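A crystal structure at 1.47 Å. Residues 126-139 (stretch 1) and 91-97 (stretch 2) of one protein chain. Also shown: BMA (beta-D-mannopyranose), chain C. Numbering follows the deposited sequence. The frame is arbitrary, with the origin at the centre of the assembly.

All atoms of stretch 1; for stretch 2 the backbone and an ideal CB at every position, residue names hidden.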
# COMPACT_ATOMS: atom_id res chain seq x y z
N SER A 126 -11.11 -2.06 17.84
CA SER A 126 -9.97 -2.94 17.63
C SER A 126 -9.00 -2.35 16.62
O SER A 126 -7.79 -2.40 16.81
CB SER A 126 -10.43 -4.28 17.08
OG SER A 126 -11.28 -4.95 17.97
N TYR A 127 -9.56 -1.82 15.53
CA TYR A 127 -8.75 -1.25 14.44
C TYR A 127 -8.00 0.03 14.87
O TYR A 127 -6.84 0.20 14.59
CB TYR A 127 -9.65 -0.94 13.28
CG TYR A 127 -8.90 -0.56 12.05
CD1 TYR A 127 -8.26 -1.51 11.27
CD2 TYR A 127 -8.84 0.74 11.63
CE1 TYR A 127 -7.58 -1.17 10.13
CE2 TYR A 127 -8.16 1.10 10.48
CZ TYR A 127 -7.52 0.16 9.72
OH TYR A 127 -6.86 0.53 8.58
N SER A 128 -8.69 0.88 15.63
CA SER A 128 -8.09 2.13 16.12
C SER A 128 -6.96 1.80 17.11
O SER A 128 -5.89 2.38 17.09
CB SER A 128 -9.16 3.01 16.73
OG SER A 128 -8.54 4.14 17.26
N ASP A 129 -7.17 0.73 17.90
CA ASP A 129 -6.15 0.27 18.81
C ASP A 129 -4.89 -0.16 17.99
O ASP A 129 -3.76 0.16 18.32
CB ASP A 129 -6.75 -0.88 19.63
CG ASP A 129 -7.43 -0.44 20.90
OD1 ASP A 129 -7.52 0.77 21.18
OD2 ASP A 129 -7.91 -1.33 21.64
N MET A 130 -5.11 -0.93 16.95
CA MET A 130 -4.03 -1.34 16.11
C MET A 130 -3.32 -0.17 15.41
O MET A 130 -2.09 -0.12 15.43
CB MET A 130 -4.59 -2.29 15.06
CG MET A 130 -3.54 -2.91 14.17
SD MET A 130 -4.08 -4.05 12.94
CE MET A 130 -4.66 -3.05 11.62
N MET A 131 -4.08 0.74 14.80
CA MET A 131 -3.47 1.87 14.09
C MET A 131 -2.72 2.79 15.05
O MET A 131 -1.64 3.28 14.72
CB MET A 131 -4.51 2.70 13.34
CG MET A 131 -5.19 2.01 12.18
SD MET A 131 -4.02 1.52 10.92
CE MET A 131 -3.97 -0.07 11.39
N ALA A 132 -3.30 3.04 16.22
CA ALA A 132 -2.63 3.87 17.23
C ALA A 132 -1.29 3.27 17.64
O ALA A 132 -0.28 3.94 17.78
CB ALA A 132 -3.53 4.01 18.42
N HIS A 133 -1.29 1.93 17.82
CA HIS A 133 -0.07 1.23 18.20
C HIS A 133 1.00 1.41 17.14
O HIS A 133 2.15 1.70 17.46
CB HIS A 133 -0.32 -0.27 18.42
CG HIS A 133 0.93 -1.05 18.63
ND1 HIS A 133 1.55 -1.14 19.86
CD2 HIS A 133 1.73 -1.73 17.76
CE1 HIS A 133 2.66 -1.85 19.74
NE2 HIS A 133 2.79 -2.22 18.48
N TYR A 134 0.63 1.19 15.87
CA TYR A 134 1.62 1.28 14.81
C TYR A 134 1.97 2.70 14.42
O TYR A 134 3.09 2.91 14.00
CB TYR A 134 1.28 0.39 13.62
CG TYR A 134 1.39 -1.09 13.99
CD1 TYR A 134 2.61 -1.65 14.31
CD2 TYR A 134 0.25 -1.88 14.06
CE1 TYR A 134 2.72 -3.00 14.65
CE2 TYR A 134 0.36 -3.22 14.39
CZ TYR A 134 1.59 -3.76 14.72
OH TYR A 134 1.68 -5.08 15.06
N ALA A 135 1.07 3.64 14.68
CA ALA A 135 1.38 5.06 14.45
C ALA A 135 2.49 5.49 15.40
O ALA A 135 3.42 6.21 15.00
CB ALA A 135 0.14 5.93 14.65
N HIS A 136 2.41 4.98 16.63
CA HIS A 136 3.43 5.24 17.65
C HIS A 136 4.77 4.63 17.27
O HIS A 136 5.79 5.26 17.40
CB HIS A 136 2.94 4.73 19.02
CG HIS A 136 3.95 4.82 20.12
ND1 HIS A 136 4.37 6.03 20.62
CD2 HIS A 136 4.56 3.86 20.87
CE1 HIS A 136 5.23 5.82 21.61
NE2 HIS A 136 5.35 4.51 21.79
N VAL A 137 4.74 3.40 16.74
CA VAL A 137 5.94 2.76 16.21
C VAL A 137 6.53 3.57 15.05
O VAL A 137 7.73 3.80 14.99
CB VAL A 137 5.67 1.30 15.76
CG1 VAL A 137 6.85 0.76 14.98
CG2 VAL A 137 5.34 0.39 16.96
N ALA A 138 5.64 4.07 14.16
CA ALA A 138 6.06 4.93 13.05
C ALA A 138 6.78 6.19 13.54
O ALA A 138 7.80 6.56 12.98
CB ALA A 138 4.88 5.29 12.17
N LYS A 139 6.27 6.79 14.61
CA LYS A 139 6.89 8.02 15.12
C LYS A 139 8.27 7.71 15.71
O LYS A 139 9.28 8.37 15.42
CB LYS A 139 6.00 8.66 16.16
CG LYS A 139 6.71 9.83 16.84
CD LYS A 139 5.74 10.78 17.48
CE LYS A 139 6.51 11.86 18.25
NZ LYS A 139 5.59 12.95 18.62
N UNK A 91 7.27 4.54 4.48
CA UNK A 91 5.86 4.56 4.87
C UNK A 91 5.53 3.29 5.62
O UNK A 91 5.87 2.20 5.14
CB UNK A 91 4.95 4.72 3.65
N UNK A 92 4.88 3.40 6.77
CA UNK A 92 4.41 2.20 7.50
C UNK A 92 2.96 1.97 7.18
O UNK A 92 2.13 2.87 7.35
CB UNK A 92 4.60 2.34 9.01
N UNK A 93 2.63 0.71 6.77
CA UNK A 93 1.30 0.36 6.31
C UNK A 93 0.80 -0.90 6.96
O UNK A 93 0.93 -2.02 6.40
CB UNK A 93 1.28 0.20 4.79
N UNK A 94 0.23 -0.77 8.15
CA UNK A 94 -0.52 -1.88 8.74
C UNK A 94 -1.88 -2.02 8.07
O UNK A 94 -2.53 -1.03 7.82
CB UNK A 94 -0.69 -1.68 10.25
N UNK A 95 -2.33 -3.24 7.77
CA UNK A 95 -3.68 -3.41 7.34
C UNK A 95 -4.23 -4.72 7.93
O UNK A 95 -3.63 -5.27 8.84
CB UNK A 95 -3.76 -3.40 5.81
N UNK A 96 -5.40 -5.15 7.45
CA UNK A 96 -6.00 -6.42 7.94
C UNK A 96 -6.37 -7.26 6.75
O UNK A 96 -6.79 -6.76 5.71
CB UNK A 96 -7.23 -6.17 8.82
N UNK A 97 -6.21 -8.58 6.96
CA UNK A 97 -6.78 -9.59 6.09
C UNK A 97 -7.70 -10.47 6.90
O UNK A 97 -7.64 -10.49 8.11
CB UNK A 97 -5.69 -10.42 5.41
C1 BMA C . -1.26 -9.90 -2.38
C2 BMA C . 0.05 -10.66 -2.57
C3 BMA C . -0.13 -12.07 -2.01
C4 BMA C . -0.69 -11.98 -0.60
C5 BMA C . -2.00 -11.19 -0.57
C6 BMA C . -2.70 -11.18 0.78
O1 BMA C . -1.11 -8.58 -2.86
O2 BMA C . 1.15 -10.13 -1.89
O3 BMA C . 1.12 -12.78 -2.03
O4 BMA C . -0.95 -13.32 -0.23
O5 BMA C . -1.66 -9.87 -1.00
O6 BMA C . -3.64 -10.10 0.86

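The strand 91-97 runs nearly antiparallel to the helix 126-139; their axes make an angle of 157° between N-to-C directions and approach each other to 9.3 Å. No direct hydrogen bond joins the two, so the helix constrains the strand chiefly through shape and apolarity.

At position 91 the CA-to-CB bond points away from the helix, and the ideal CB has nothing of it within 5.5 Å. Extended angles (-103/131) suit many residues, and the helix does not choose among them. The residue is Cys91, whose SG comes no nearer to the helix than 8.3 Å, from Ala138 CB.

Position 92 points toward the helix. Its ideal CB lies 4.3 Å from Ala138 CB, and the small alanine leaves space beside the backbone of Tyr134 and the side chain of Val137. A branched aliphatic chain or methionine would suit this apolar setting, whereas a charge would find no partner in these side chains. The residue is Leu92, with chi1 t and chi2 p. Its CD2 reaches the helix, 4.0 Å from Ala138 CB, 4.1 Å from Tyr134 CB and 4.4 Å from Val137 CG1. The same methyl lies 3.4 Å from Tyr134 O, a carbonyl already occupied by the helical hydrogen bond from Ala138 N.

Position 93 turns away again, and the helix offers its ideal CB no neighbour. Long or polar side chains are possible as far as this contact is concerned. It is Lys93, extended with all four chi angles t; its NZ is hydrogen-bonded elsewhere in the structure.

Position 94 returns toward the helix at a crowded spot: its ideal CB is 3.8 Å from Met131 CE, 3.9 Å from Tyr134 CD2 and 4.4 Å from Met130 CE. A compact apolar residue such as alanine, valine or proline is favoured, and phi of -75° is compatible with proline. The residue is Pro94, with a C-gamma endo ring. Its CG packs 3.6 Å from Tyr134 CB and its CB 3.7 Å from Met131 CE, giving the strand's largest area covered by the helix, 74 Å².

At position 95 the CA-to-CB bond points away, and beta-branched or small polar residues would fit the extended backbone (-142/-169). The residue is Thr95. Its carbonyl O lies 3.7 Å from Met130 CE, while its OG1 is 2.7 Å from a water molecule that donates a hydrogen bond to Tyr127 OH, with 2.9 Å between the water oxygen and OH. This water links strand to helix without direct contact between the two hydroxyls.

Position 96 faces the helix more loosely, its ideal CB 4.9 Å from Met130 CE and 5.2 Å from Tyr127 CE1. Valine, isoleucine or leucine could fill the gap. It is Val96, in the m rotamer: CG1 lies 3.6 Å from Met130 CE and meets the edge of the Tyr127 ring, 4.3 Å from CD1.

Position 97 is beyond the helix's reach, so polar residues are readily accommodated. Asn97 occupies it, and its ND2 donates a weak hydrogen bond to O6 of the mannopyranose BMA at 3.2 Å.

Stretch 2, residues 91-97: CLKPTVN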
# COMPACT_ATOMS: atom_id res chain seq x y z
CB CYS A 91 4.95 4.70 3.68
SG CYS A 91 3.19 4.67 4.08
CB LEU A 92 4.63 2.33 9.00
CG LEU A 92 4.42 1.05 9.82
CD1 LEU A 92 5.35 -0.11 9.38
CD2 LEU A 92 4.54 1.37 11.30
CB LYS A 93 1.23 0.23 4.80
CG LYS A 93 -0.15 -0.05 4.24
CD LYS A 93 -0.09 -0.08 2.73
CE LYS A 93 -1.18 -0.91 2.07
NZ LYS A 93 -1.15 -0.66 0.62
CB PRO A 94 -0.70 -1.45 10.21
CG PRO A 94 -0.09 -0.12 10.34
CD PRO A 94 0.13 0.44 8.97
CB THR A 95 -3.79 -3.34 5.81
OG1 THR A 95 -5.17 -3.31 5.45
CG2 THR A 95 -3.14 -4.55 5.16
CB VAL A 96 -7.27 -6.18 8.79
CG1 VAL A 96 -6.93 -5.44 10.07
CG2 VAL A 96 -8.36 -5.43 8.06
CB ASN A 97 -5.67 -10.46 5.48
CG ASN A 97 -4.91 -9.72 4.38
OD1 ASN A 97 -5.40 -8.70 3.87
ND2 ASN A 97 -3.73 -10.23 4.02
O HOH W 1 -6.85 -1.33 6.35
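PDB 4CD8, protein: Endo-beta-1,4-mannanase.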